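Local coordinates for protein sifA (Salmonella typhimurium, PDB 3CXB), which is a secreted virulence effector that interacts with host PLEKHM2 and is required for endosomal tubulation and the formation of Salmonella-induced filaments, at residues 25-30 with 49-54; 62-65 with 70-73; 109-114 with 120-125; 182-187 with 259-264. One frame throughout, in Å; residues are numbered along the deposited sequence.

Contact 1. Residues 25-30 with 49-54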
loop_
_atom_site.group_PDB
_atom_site.type_symbol
_atom_site.label_atom_id
_atom_site.label_comp_id
_atom_site.label_asym_id
_atom_site.label_seq_id
_atom_site.Cartn_x
_atom_site.Cartn_y
_atom_site.Cartn_z
ATOM N N ALA A 25 14.638 16.670 -21.871
ATOM C CA ALA A 25 16.076 16.558 -21.923
ATOM C C ALA A 25 16.535 15.537 -20.900
ATOM O O ALA A 25 17.168 14.549 -21.258
ATOM C CB ALA A 25 16.718 17.890 -21.662
ATOM N N TRP A 26 16.214 15.746 -19.627
ATOM C CA TRP A 26 16.647 14.775 -18.630
ATOM C C TRP A 26 15.992 13.391 -18.791
ATOM O O TRP A 26 16.512 12.396 -18.296
ATOM C CB TRP A 26 16.430 15.325 -17.227
ATOM C CG TRP A 26 17.300 16.508 -16.946
ATOM C CD1 TRP A 26 16.894 17.798 -16.769
ATOM C CD2 TRP A 26 18.728 16.518 -16.830
ATOM N NE1 TRP A 26 17.979 18.613 -16.548
ATOM C CE2 TRP A 26 19.117 17.854 -16.581
ATOM C CE3 TRP A 26 19.716 15.530 -16.911
ATOM C CZ2 TRP A 26 20.459 18.226 -16.411
ATOM C CZ3 TRP A 26 21.057 15.904 -16.741
ATOM C CH2 TRP A 26 21.410 17.239 -16.495
ATOM N N TRP A 27 14.866 13.310 -19.489
ATOM C CA TRP A 27 14.227 12.019 -19.690
ATOM C C TRP A 27 15.050 11.216 -20.711
ATOM O O TRP A 27 15.402 10.054 -20.459
ATOM C CB TRP A 27 12.790 12.216 -20.181
ATOM C CG TRP A 27 11.978 10.957 -20.291
ATOM C CD1 TRP A 27 12.387 9.685 -20.010
ATOM C CD2 TRP A 27 10.629 10.844 -20.769
ATOM N NE1 TRP A 27 11.384 8.786 -20.290
ATOM C CE2 TRP A 27 10.294 9.473 -20.760
ATOM C CE3 TRP A 27 9.672 11.767 -21.204
ATOM C CZ2 TRP A 27 9.039 9.004 -21.176
ATOM C CZ3 TRP A 27 8.422 11.296 -21.618
ATOM C CH2 TRP A 27 8.121 9.933 -21.600
ATOM N N LYS A 28 15.371 11.831 -21.852
ATOM C CA LYS A 28 16.161 11.153 -22.887
ATOM C C LYS A 28 17.523 10.698 -22.371
ATOM O O LYS A 28 18.036 9.655 -22.780
ATOM C CB LYS A 28 16.373 12.052 -24.110
ATOM C CG LYS A 28 15.156 12.193 -24.962
ATOM C CD LYS A 28 15.419 13.079 -26.143
ATOM C CE LYS A 28 14.117 13.361 -26.898
ATOM N NZ LYS A 28 14.318 14.223 -28.105
ATOM N N VAL A 29 18.110 11.485 -21.480
ATOM C CA VAL A 29 19.392 11.124 -20.915
ATOM C C VAL A 29 19.191 9.972 -19.927
ATOM O O VAL A 29 20.034 9.088 -19.815
ATOM C CB VAL A 29 20.062 12.348 -20.212
ATOM C CG1 VAL A 29 19.110 12.963 -19.243
ATOM C CG2 VAL A 29 21.320 11.928 -19.476
ATOM N N LEU A 30 18.064 9.962 -19.227
ATOM C CA LEU A 30 17.822 8.901 -18.257
ATOM C C LEU A 30 17.475 7.622 -18.972
ATOM O O LEU A 30 17.931 6.546 -18.600
ATOM C CB LEU A 30 16.675 9.262 -17.314
ATOM C CG LEU A 30 16.238 8.068 -16.461
ATOM C CD1 LEU A 30 17.411 7.574 -15.637
ATOM C CD2 LEU A 30 15.119 8.457 -15.559
ATOM N N CYS A 49 5.807 4.132 -17.433
ATOM C CA CYS A 49 5.958 4.268 -15.990
ATOM C C CYS A 49 6.634 5.602 -15.691
ATOM O O CYS A 49 6.093 6.461 -14.995
ATOM C CB CYS A 49 6.842 3.161 -15.435
ATOM S SG CYS A 49 6.016 1.616 -15.091
ATOM N N LEU A 50 7.840 5.755 -16.223
ATOM C CA LEU A 50 8.609 6.969 -16.033
ATOM C C LEU A 50 7.750 8.172 -16.365
ATOM O O LEU A 50 7.705 9.148 -15.610
ATOM C CB LEU A 50 9.840 6.952 -16.933
ATOM C CG LEU A 50 10.931 5.949 -16.564
ATOM C CD1 LEU A 50 11.927 5.801 -17.711
ATOM C CD2 LEU A 50 11.637 6.424 -15.302
ATOM N N HIS A 51 7.058 8.104 -17.496
ATOM C CA HIS A 51 6.230 9.225 -17.893
ATOM C C HIS A 51 5.232 9.572 -16.815
ATOM O O HIS A 51 5.125 10.738 -16.419
ATOM C CB HIS A 51 5.485 8.953 -19.187
ATOM C CG HIS A 51 4.528 10.036 -19.549
ATOM N ND1 HIS A 51 3.234 10.074 -19.075
ATOM C CD2 HIS A 51 4.679 11.142 -20.317
ATOM C CE1 HIS A 51 2.627 11.152 -19.541
ATOM N NE2 HIS A 51 3.482 11.818 -20.297
ATOM N N GLU A 52 4.500 8.572 -16.332
ATOM C CA GLU A 52 3.522 8.838 -15.282
ATOM C C GLU A 52 4.207 9.416 -14.040
ATOM O O GLU A 52 3.670 10.285 -13.345
ATOM C CB GLU A 52 2.794 7.555 -14.875
ATOM C CG GLU A 52 1.884 7.746 -13.653
ATOM C CD GLU A 52 1.270 6.452 -13.166
ATOM O OE1 GLU A 52 0.589 6.449 -12.123
ATOM O OE2 GLU A 52 1.465 5.422 -13.829
ATOM N N MET A 53 5.414 8.935 -13.788
ATOM C CA MET A 53 6.146 9.330 -12.604
ATOM C C MET A 53 6.733 10.703 -12.577
ATOM O O MET A 53 6.688 11.371 -11.551
ATOM C CB MET A 53 7.268 8.336 -12.321
ATOM C CG MET A 53 8.125 8.722 -11.129
ATOM S SD MET A 53 9.476 7.573 -10.910
ATOM C CE MET A 53 10.832 8.661 -10.730
ATOM N N LEU A 54 7.284 11.142 -13.691
ATOM C CA LEU A 54 7.927 12.437 -13.678
ATOM C C LEU A 54 7.529 13.381 -14.766
ATOM O O LEU A 54 7.831 14.562 -14.669
ATOM C CB LEU A 54 9.440 12.264 -13.744
ATOM C CG LEU A 54 10.087 11.356 -12.707
ATOM C CD1 LEU A 54 11.321 10.721 -13.317
ATOM C CD2 LEU A 54 10.428 12.161 -11.462
#
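The indole of Trp27 and the imidazole of His51 meet at a slant, their planes 46° apart and the centroids of the six-membered ring and the imidazole separated by 5.8 Å, which is neither a stack nor an edge-to-face pair. Trp27 CZ3 comes to the edge of the His51 ring, in its plane, while the indole itself is approached obliquely: its CH2 lies 3.7 Å from His51 CB, and its NE1 stands 4.0 Å from Leu50 CD1. With CG anti to the backbone N (chi1 -174°), Trp27 carries its indole across the gap to the helix of 49-54. That reach matters because the axes of the two segments are 11.9 Å apart at their closest, inclined at 145° between their N-to-C directions. One turn further along, Leu30 extends the seam, its CD2 resting 4.0 Å from CD2 of Leu50. Beyond the two segments, Phe55 stacks on Trp27, and Leu30 also touches Val123 of the sheet. No hydrogen bond crosses between the segments; the contact between them is aromatic and aliphatic, so their relative position probably rests on the fit of large side chains rather than on directional polar bonds.

Contact 2. Residues 62-65 with 70-73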
loop_
_atom_site.group_PDB
_atom_site.type_symbol
_atom_site.label_atom_id
_atom_site.label_comp_id
_atom_site.label_asym_id
_atom_site.label_seq_id
_atom_site.Cartn_x
_atom_site.Cartn_y
_atom_site.Cartn_z
ATOM N N ARG A 62 2.533 9.625 -3.069
ATOM C CA ARG A 62 3.726 8.923 -2.626
ATOM C C ARG A 62 3.490 7.412 -2.760
ATOM O O ARG A 62 4.370 6.675 -3.219
ATOM C CB ARG A 62 4.107 9.284 -1.184
ATOM C CG ARG A 62 3.196 8.777 -0.101
ATOM C CD ARG A 62 3.923 8.817 1.240
ATOM N NE ARG A 62 4.113 10.175 1.741
ATOM C CZ ARG A 62 5.059 10.536 2.606
ATOM N NH1 ARG A 62 5.924 9.641 3.070
ATOM N NH2 ARG A 62 5.129 11.799 3.015
ATOM N N GLU A 63 2.301 6.944 -2.395
ATOM C CA GLU A 63 2.056 5.523 -2.501
ATOM C C GLU A 63 2.267 5.094 -3.942
ATOM O O GLU A 63 2.997 4.140 -4.207
ATOM C CB GLU A 63 0.651 5.183 -2.027
ATOM C CG GLU A 63 0.287 3.694 -2.076
ATOM C CD GLU A 63 1.100 2.806 -1.118
ATOM O OE1 GLU A 63 0.509 1.863 -0.535
ATOM O OE2 GLU A 63 2.327 3.028 -0.960
ATOM N N ARG A 64 1.669 5.819 -4.882
ATOM C CA ARG A 64 1.813 5.477 -6.303
ATOM C C ARG A 64 3.284 5.613 -6.726
ATOM O O ARG A 64 3.759 4.921 -7.641
ATOM C CB ARG A 64 0.913 6.378 -7.145
ATOM C CG ARG A 64 0.995 6.156 -8.646
ATOM C CD ARG A 64 0.661 4.728 -9.015
ATOM N NE ARG A 64 0.846 4.481 -10.446
ATOM C CZ ARG A 64 1.116 3.284 -10.959
ATOM N NH1 ARG A 64 1.269 3.138 -12.270
ATOM N NH2 ARG A 64 1.243 2.236 -10.151
ATOM N N LEU A 65 3.999 6.516 -6.057
ATOM C CA LEU A 65 5.421 6.707 -6.324
ATOM C C LEU A 65 6.147 5.400 -6.039
ATOM O O LEU A 65 6.860 4.892 -6.898
ATOM C CB LEU A 65 6.027 7.772 -5.410
ATOM C CG LEU A 65 7.119 8.660 -6.020
ATOM C CD1 LEU A 65 7.752 9.468 -4.939
ATOM C CD2 LEU A 65 8.149 7.864 -6.735
ATOM N N PHE A 70 8.805 -0.189 -8.012
ATOM C CA PHE A 70 8.884 -1.642 -8.121
ATOM C C PHE A 70 8.358 -2.210 -9.432
ATOM O O PHE A 70 8.739 -3.300 -9.843
ATOM C CB PHE A 70 8.213 -2.281 -6.906
ATOM C CG PHE A 70 9.003 -2.083 -5.643
ATOM C CD1 PHE A 70 10.134 -2.847 -5.388
ATOM C CD2 PHE A 70 8.677 -1.076 -4.752
ATOM C CE1 PHE A 70 10.942 -2.580 -4.286
ATOM C CE2 PHE A 70 9.496 -0.806 -3.636
ATOM C CZ PHE A 70 10.616 -1.564 -3.403
ATOM N N GLU A 71 7.489 -1.477 -10.105
ATOM C CA GLU A 71 7.022 -1.977 -11.385
ATOM C C GLU A 71 8.262 -1.916 -12.281
ATOM O O GLU A 71 8.484 -2.769 -13.134
ATOM C CB GLU A 71 5.886 -1.098 -11.933
ATOM C CG GLU A 71 4.484 -1.484 -11.413
ATOM C CD GLU A 71 3.383 -0.480 -11.776
ATOM O OE1 GLU A 71 3.332 -0.046 -12.953
ATOM O OE2 GLU A 71 2.557 -0.142 -10.888
ATOM N N LEU A 72 9.088 -0.903 -12.069
ATOM C CA LEU A 72 10.293 -0.777 -12.861
ATOM C C LEU A 72 11.244 -1.913 -12.498
ATOM O O LEU A 72 11.739 -2.623 -13.369
ATOM C CB LEU A 72 10.964 0.578 -12.605
ATOM C CG LEU A 72 10.233 1.783 -13.206
ATOM C CD1 LEU A 72 10.700 3.062 -12.552
ATOM C CD2 LEU A 72 10.477 1.832 -14.730
ATOM N N LYS A 73 11.488 -2.086 -11.202
ATOM C CA LYS A 73 12.390 -3.127 -10.746
ATOM C C LYS A 73 11.933 -4.475 -11.291
ATOM O O LYS A 73 12.727 -5.245 -11.833
ATOM C CB LYS A 73 12.421 -3.158 -9.229
ATOM C CG LYS A 73 13.455 -4.110 -8.672
ATOM C CD LYS A 73 13.401 -4.125 -7.154
ATOM C CE LYS A 73 14.245 -5.232 -6.559
ATOM N NZ LYS A 73 13.926 -5.371 -5.107
HETATM O O HOH W 1 0.489 0.347 -13.372
#
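A salt bridge along a single helix, 62-75, joins Arg64 to Glu71, seven residues or about two turns further on, so both side chains rise from the same side of the helix. Arg64 NH2 donates to Glu71 OE2 over 2.8 Å with an N-H...O angle of 154°. The oxygen is met on its syn side, although the nitrogen lies 26° out of the carboxylate plane; OE2 in turn lies at the guanidinium edge, slightly tilted from its plane. The first bond of the Arg64 side chain points away from Glu71; the bend at chi2 (58°) brings the guanidinium back along the helix, and the two side chains cross at about a right angle. Water 1 makes a second, indirect link, accepting from Arg64 NH1 at 3.1 Å and donating to Glu71 OE1 at 2.9 Å, so both carboxylate oxygens are engaged. The guanidinium has other acidic partners: NE pairs with Glu52 of helix 42-54, and NH2 also with Glu67. Together the three carboxylates probably stabilise and orient it. This is a surface ion-pair network with members at i, i+3 and i+7 on one side of an alpha helix, tied to helix 42-54 through Glu52.

Contact 3. Residues 109-114 with 120-125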
loop_
_atom_site.group_PDB
_atom_site.type_symbol
_atom_site.label_atom_id
_atom_site.label_comp_id
_atom_site.label_asym_id
_atom_site.label_seq_id
_atom_site.Cartn_x
_atom_site.Cartn_y
_atom_site.Cartn_z
ATOM N N LEU A 109 21.103 7.488 -10.539
ATOM C CA LEU A 109 20.343 7.756 -11.755
ATOM C C LEU A 109 18.961 8.349 -11.439
ATOM O O LEU A 109 18.468 9.249 -12.140
ATOM C CB LEU A 109 20.185 6.459 -12.550
ATOM C CG LEU A 109 21.460 5.877 -13.178
ATOM C CD1 LEU A 109 21.107 4.616 -13.912
ATOM C CD2 LEU A 109 22.111 6.887 -14.141
ATOM N N LEU A 110 18.350 7.841 -10.374
ATOM C CA LEU A 110 17.039 8.292 -9.933
ATOM C C LEU A 110 17.002 8.147 -8.428
ATOM O O LEU A 110 17.315 7.095 -7.888
ATOM C CB LEU A 110 15.947 7.433 -10.577
ATOM C CG LEU A 110 14.473 7.739 -10.290
ATOM C CD1 LEU A 110 14.095 9.048 -10.963
ATOM C CD2 LEU A 110 13.597 6.611 -10.800
ATOM N N ARG A 111 16.622 9.213 -7.748
ATOM C CA ARG A 111 16.581 9.196 -6.297
ATOM C C ARG A 111 15.199 9.596 -5.803
ATOM O O ARG A 111 14.658 10.607 -6.226
ATOM C CB ARG A 111 17.618 10.182 -5.768
ATOM C CG ARG A 111 17.750 10.239 -4.257
ATOM C CD ARG A 111 18.705 11.365 -3.850
ATOM N NE ARG A 111 18.724 11.553 -2.402
ATOM C CZ ARG A 111 19.231 10.672 -1.546
ATOM N NH1 ARG A 111 19.199 10.914 -0.240
ATOM N NH2 ARG A 111 19.792 9.561 -2.002
ATOM N N ILE A 112 14.628 8.807 -4.905
ATOM C CA ILE A 112 13.313 9.106 -4.347
ATOM C C ILE A 112 13.453 9.087 -2.845
ATOM O O ILE A 112 13.849 8.068 -2.269
ATOM C CB ILE A 112 12.266 8.036 -4.708
ATOM C CG1 ILE A 112 11.900 8.112 -6.194
ATOM C CG2 ILE A 112 11.027 8.232 -3.861
ATOM C CD1 ILE A 112 11.025 6.932 -6.671
ATOM N N THR A 113 13.146 10.199 -2.188
ATOM C CA THR A 113 13.248 10.197 -0.736
ATOM C C THR A 113 11.858 10.450 -0.198
ATOM O O THR A 113 11.062 11.148 -0.825
ATOM C CB THR A 113 14.213 11.281 -0.245
ATOM O OG1 THR A 113 13.630 12.564 -0.481
ATOM C CG2 THR A 113 15.552 11.192 -1.009
ATOM N N GLN A 114 11.548 9.838 0.936
ATOM C CA GLN A 114 10.240 10.019 1.535
ATOM C C GLN A 114 10.424 10.245 3.020
ATOM O O GLN A 114 10.878 9.371 3.758
ATOM C CB GLN A 114 9.334 8.800 1.288
ATOM C CG GLN A 114 9.389 8.242 -0.134
ATOM C CD GLN A 114 8.222 7.319 -0.462
ATOM O OE1 GLN A 114 7.621 6.681 0.421
ATOM N NE2 GLN A 114 7.903 7.233 -1.740
ATOM N N SER A 120 10.346 13.552 -2.341
ATOM C CA SER A 120 10.928 14.177 -3.513
ATOM C C SER A 120 11.507 13.161 -4.467
ATOM O O SER A 120 11.604 11.978 -4.151
ATOM C CB SER A 120 12.029 15.136 -3.084
ATOM O OG SER A 120 12.891 14.507 -2.149
ATOM N N CYS A 121 11.909 13.634 -5.636
ATOM C CA CYS A 121 12.499 12.762 -6.623
ATOM C C CYS A 121 13.521 13.524 -7.437
ATOM O O CYS A 121 13.249 14.644 -7.880
ATOM C CB CYS A 121 11.427 12.204 -7.556
ATOM S SG CYS A 121 12.093 10.997 -8.738
ATOM N N GLU A 122 14.693 12.920 -7.628
ATOM C CA GLU A 122 15.768 13.515 -8.427
ATOM C C GLU A 122 16.048 12.656 -9.665
ATOM O O GLU A 122 15.934 11.431 -9.627
ATOM C CB GLU A 122 17.034 13.672 -7.591
ATOM C CG GLU A 122 16.905 14.694 -6.483
ATOM C CD GLU A 122 18.116 14.729 -5.585
ATOM O OE1 GLU A 122 19.229 15.055 -6.067
ATOM O OE2 GLU A 122 17.951 14.423 -4.384
ATOM N N VAL A 123 16.393 13.302 -10.769
ATOM C CA VAL A 123 16.667 12.594 -12.006
ATOM C C VAL A 123 18.024 13.024 -12.495
ATOM O O VAL A 123 18.185 14.148 -12.974
ATOM C CB VAL A 123 15.652 12.938 -13.100
ATOM C CG1 VAL A 123 16.054 12.249 -14.391
ATOM C CG2 VAL A 123 14.253 12.509 -12.680
ATOM N N MET A 124 18.994 12.118 -12.377
ATOM C CA MET A 124 20.373 12.381 -12.787
ATOM C C MET A 124 20.980 13.430 -11.875
ATOM O O MET A 124 21.951 14.089 -12.234
ATOM C CB MET A 124 20.432 12.867 -14.243
ATOM C CG MET A 124 19.851 11.891 -15.285
ATOM S SD MET A 124 20.467 10.193 -15.119
ATOM C CE MET A 124 22.252 10.506 -15.234
ATOM N N GLY A 125 20.390 13.580 -10.693
ATOM C CA GLY A 125 20.873 14.542 -9.721
ATOM C C GLY A 125 20.034 15.801 -9.701
ATOM O O GLY A 125 20.263 16.663 -8.867
#
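The beta hairpin of strands 108-114 and 118-123 pairs Leu110 to Thr113 with Val123 to Ser120 in antiparallel register. At the hydrogen-bonded pair Arg111-Glu122, Glu122 N reaches Arg111 O over 2.7 Å, and Arg111 N returns a bond to Glu122 O. The pair Thr113-Ser120 is bonded in both directions as well, and its hydroxyls approach closely, Thr113 OG1 lying 2.7 Å from Ser120 OG. On this same face the side chains of Arg111 and Glu122 run side by side, pointing the same way. Arg111, with CG anti to the backbone N (chi1 -177°) and the chain extended onward to NE, lays its CD 3.2 Å from Glu122 OE2, and NE forms a salt bridge with that oxygen at 3.6 Å; the planes of guanidinium and carboxylate are 75° apart. The far end of the arginine is held by Glu108. The hairpin forms the third and fourth strands of a five-stranded antiparallel sheet, and Leu109 and Leu110 make a classic beta bulge opposite Ile100 of the adjoining strand 96-101. The other face, with Leu110, Ile112, Cys121 and Val123, is apolar and turned to the helices: Leu110 CD1 touches Cys121 SG at 3.6 Å, and Met53 of helix 42-54 packs on both residues. Where the strand ends, Met124 N binds Leu109 O over 2.9 Å, while Met124 CE lies 3.8 Å from Leu109 CD2.

Contact 4. Residues 182-187 with 259-264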
loop_
_atom_site.group_PDB
_atom_site.type_symbol
_atom_site.label_atom_id
_atom_site.label_comp_id
_atom_site.label_asym_id
_atom_site.label_seq_id
_atom_site.Cartn_x
_atom_site.Cartn_y
_atom_site.Cartn_z
ATOM N N GLU A 182 6.500 -8.486 10.321
ATOM C CA GLU A 182 7.264 -9.117 9.252
ATOM C C GLU A 182 7.617 -10.548 9.661
ATOM O O GLU A 182 7.793 -11.431 8.812
ATOM C CB GLU A 182 8.547 -8.336 8.968
ATOM C CG GLU A 182 9.421 -9.015 7.933
ATOM C CD GLU A 182 10.686 -8.252 7.631
ATOM O OE1 GLU A 182 11.341 -7.779 8.584
ATOM O OE2 GLU A 182 11.033 -8.143 6.438
ATOM N N GLY A 183 7.727 -10.757 10.972
ATOM C CA GLY A 183 8.047 -12.068 11.505
ATOM C C GLY A 183 6.988 -13.098 11.156
ATOM O O GLY A 183 7.313 -14.187 10.700
ATOM N N TYR A 184 5.720 -12.758 11.362
ATOM C CA TYR A 184 4.626 -13.673 11.052
ATOM C C TYR A 184 4.763 -14.226 9.647
ATOM O O TYR A 184 4.241 -15.288 9.343
ATOM C CB TYR A 184 3.284 -12.959 11.179
ATOM C CG TYR A 184 2.885 -12.647 12.602
ATOM C CD1 TYR A 184 2.371 -13.638 13.437
ATOM C CD2 TYR A 184 3.025 -11.363 13.121
ATOM C CE1 TYR A 184 2.001 -13.356 14.761
ATOM C CE2 TYR A 184 2.662 -11.070 14.441
ATOM C CZ TYR A 184 2.150 -12.065 15.255
ATOM O OH TYR A 184 1.781 -11.738 16.549
ATOM N N LEU A 185 5.464 -13.498 8.787
ATOM C CA LEU A 185 5.656 -13.933 7.411
ATOM C C LEU A 185 6.899 -14.802 7.290
ATOM O O LEU A 185 6.979 -15.682 6.430
ATOM C CB LEU A 185 5.790 -12.729 6.476
ATOM C CG LEU A 185 4.569 -11.845 6.211
ATOM C CD1 LEU A 185 4.184 -11.118 7.472
ATOM C CD2 LEU A 185 4.897 -10.847 5.126
ATOM N N TYR A 186 7.880 -14.533 8.142
ATOM C CA TYR A 186 9.111 -15.305 8.135
ATOM C C TYR A 186 8.868 -16.652 8.801
ATOM O O TYR A 186 9.469 -17.663 8.431
ATOM C CB TYR A 186 10.217 -14.539 8.854
ATOM C CG TYR A 186 11.123 -13.789 7.909
ATOM C CD1 TYR A 186 11.905 -14.474 6.986
ATOM C CD2 TYR A 186 11.218 -12.399 7.949
ATOM C CE1 TYR A 186 12.764 -13.798 6.126
ATOM C CE2 TYR A 186 12.074 -11.711 7.090
ATOM C CZ TYR A 186 12.845 -12.420 6.182
ATOM O OH TYR A 186 13.692 -11.758 5.324
ATOM N N THR A 187 7.968 -16.661 9.778
ATOM C CA THR A 187 7.629 -17.884 10.486
ATOM C C THR A 187 6.792 -18.751 9.552
ATOM O O THR A 187 6.831 -19.978 9.626
ATOM C CB THR A 187 6.840 -17.576 11.776
ATOM O OG1 THR A 187 6.613 -18.788 12.503
ATOM C CG2 THR A 187 5.510 -16.929 11.447
ATOM N N GLU A 259 -5.168 -8.767 10.347
ATOM C CA GLU A 259 -5.748 -7.969 11.418
ATOM C C GLU A 259 -5.338 -8.508 12.774
ATOM O O GLU A 259 -4.786 -7.782 13.598
ATOM C CB GLU A 259 -7.268 -7.955 11.321
ATOM C CG GLU A 259 -7.788 -7.270 10.077
ATOM C CD GLU A 259 -9.295 -7.122 10.085
ATOM O OE1 GLU A 259 -9.845 -6.612 9.080
ATOM O OE2 GLU A 259 -9.920 -7.516 11.100
ATOM N N LYS A 260 -5.614 -9.787 13.001
ATOM C CA LYS A 260 -5.273 -10.421 14.268
ATOM C C LYS A 260 -3.756 -10.320 14.415
ATOM O O LYS A 260 -3.218 -10.131 15.509
ATOM C CB LYS A 260 -5.732 -11.884 14.249
ATOM C CG LYS A 260 -5.837 -12.556 15.616
ATOM C CD LYS A 260 -4.475 -12.917 16.182
ATOM C CE LYS A 260 -4.609 -13.704 17.472
ATOM N NZ LYS A 260 -3.279 -14.108 17.988
ATOM N N MET A 261 -3.081 -10.422 13.280
ATOM C CA MET A 261 -1.640 -10.339 13.227
ATOM C C MET A 261 -1.150 -9.024 13.816
ATOM O O MET A 261 -0.234 -9.004 14.637
ATOM C CB MET A 261 -1.194 -10.451 11.775
ATOM C CG MET A 261 -0.156 -11.502 11.526
ATOM S SD MET A 261 -0.042 -11.911 9.784
ATOM C CE MET A 261 1.462 -10.987 9.335
ATOM N N VAL A 262 -1.764 -7.922 13.387
ATOM C CA VAL A 262 -1.382 -6.592 13.857
ATOM C C VAL A 262 -1.928 -6.261 15.238
ATOM O O VAL A 262 -1.256 -5.602 16.034
ATOM C CB VAL A 262 -1.834 -5.493 12.862
ATOM C CG1 VAL A 262 -3.320 -5.610 12.588
ATOM C CG2 VAL A 262 -1.520 -4.119 13.432
ATOM N N LYS A 263 -3.149 -6.705 15.521
ATOM C CA LYS A 263 -3.759 -6.458 16.824
ATOM C C LYS A 263 -2.798 -6.970 17.900
ATOM O O LYS A 263 -2.694 -6.392 18.985
ATOM C CB LYS A 263 -5.101 -7.192 16.921
ATOM C CG LYS A 263 -6.118 -6.755 15.884
ATOM C CD LYS A 263 -7.368 -7.615 15.921
ATOM C CE LYS A 263 -8.415 -7.138 14.916
ATOM N NZ LYS A 263 -9.693 -7.919 14.992
ATOM N N GLU A 264 -2.089 -8.047 17.568
ATOM C CA GLU A 264 -1.119 -8.682 18.453
ATOM C C GLU A 264 0.085 -7.801 18.717
ATOM O O GLU A 264 0.291 -7.331 19.832
ATOM C CB GLU A 264 -0.631 -9.991 17.833
ATOM C CG GLU A 264 -1.617 -11.134 17.918
ATOM C CD GLU A 264 -1.491 -11.903 19.214
ATOM O OE1 GLU A 264 -0.374 -12.381 19.509
ATOM O OE2 GLU A 264 -2.505 -12.031 19.932
#
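Met261 lies across one face of the Tyr184 ring by its CG rather than by its sulfur. That carbon stands 3.7 Å from the ring centroid and 23° off the normal, a CH-pi contact displaced toward the ring's rim. The sulfur follows at a slant, SD being 4.9 Å from the centroid, so the Met-aromatic contact is oblique. The two side chains slide past each other in opposite directions: as the tyrosine reaches toward helix 258-267, the methionine runs back toward helix 180-187. Its terminal methyl, turned by the bend at chi3 (102°), enters the angle between two neighbours, with CE near Tyr184 CB on one hand and Leu185 CD1 on the other. At the outer end of the ring, Tyr184 OH lies 3.2 Å from Glu264 CB, making contact with the aliphatic part of that side chain. The Glu264 carboxylate is turned to its own helix, where OE2 forms a salt bridge with Lys260 NZ at 2.9 Å. No hydrogen bond passes between the segments, whose axes come within 10.9 Å at an angle of 125°. Ile181 of helix 180-187 also touches Met261, while Val262 packs on helix 283-303. The whole is a Met-aromatic and CH-pi contact at a helix-helix crossing, joining helix 180-187 to helix 258-267 across 72 residues of chain between the segments' closest ends.

Contacts 1, 2 and 3 belong to one neighbourhood, whereas contact 4 stands apart, with nearest atoms about 23, 12 and 16 Å from each in turn. Contact 1 is buried and apolar, contact 2 lies at the surface and is ionic, and contact 3 combines the two, with an apolar face toward the helices and a polar opposite face carrying Arg111, Thr113, Ser120 and Glu122. Helix 42-54 connects all three: Glu52 binds Arg64 of contact 2, while Met53 and Leu54 pack on the hairpin of contact 3. Leu65 reaches strand 108-114 at Ile112. Contact 4, partly buried, resembles contact 1 in joining two helices without a cross-segment hydrogen bond, but there a methionine meets a tyrosine ring.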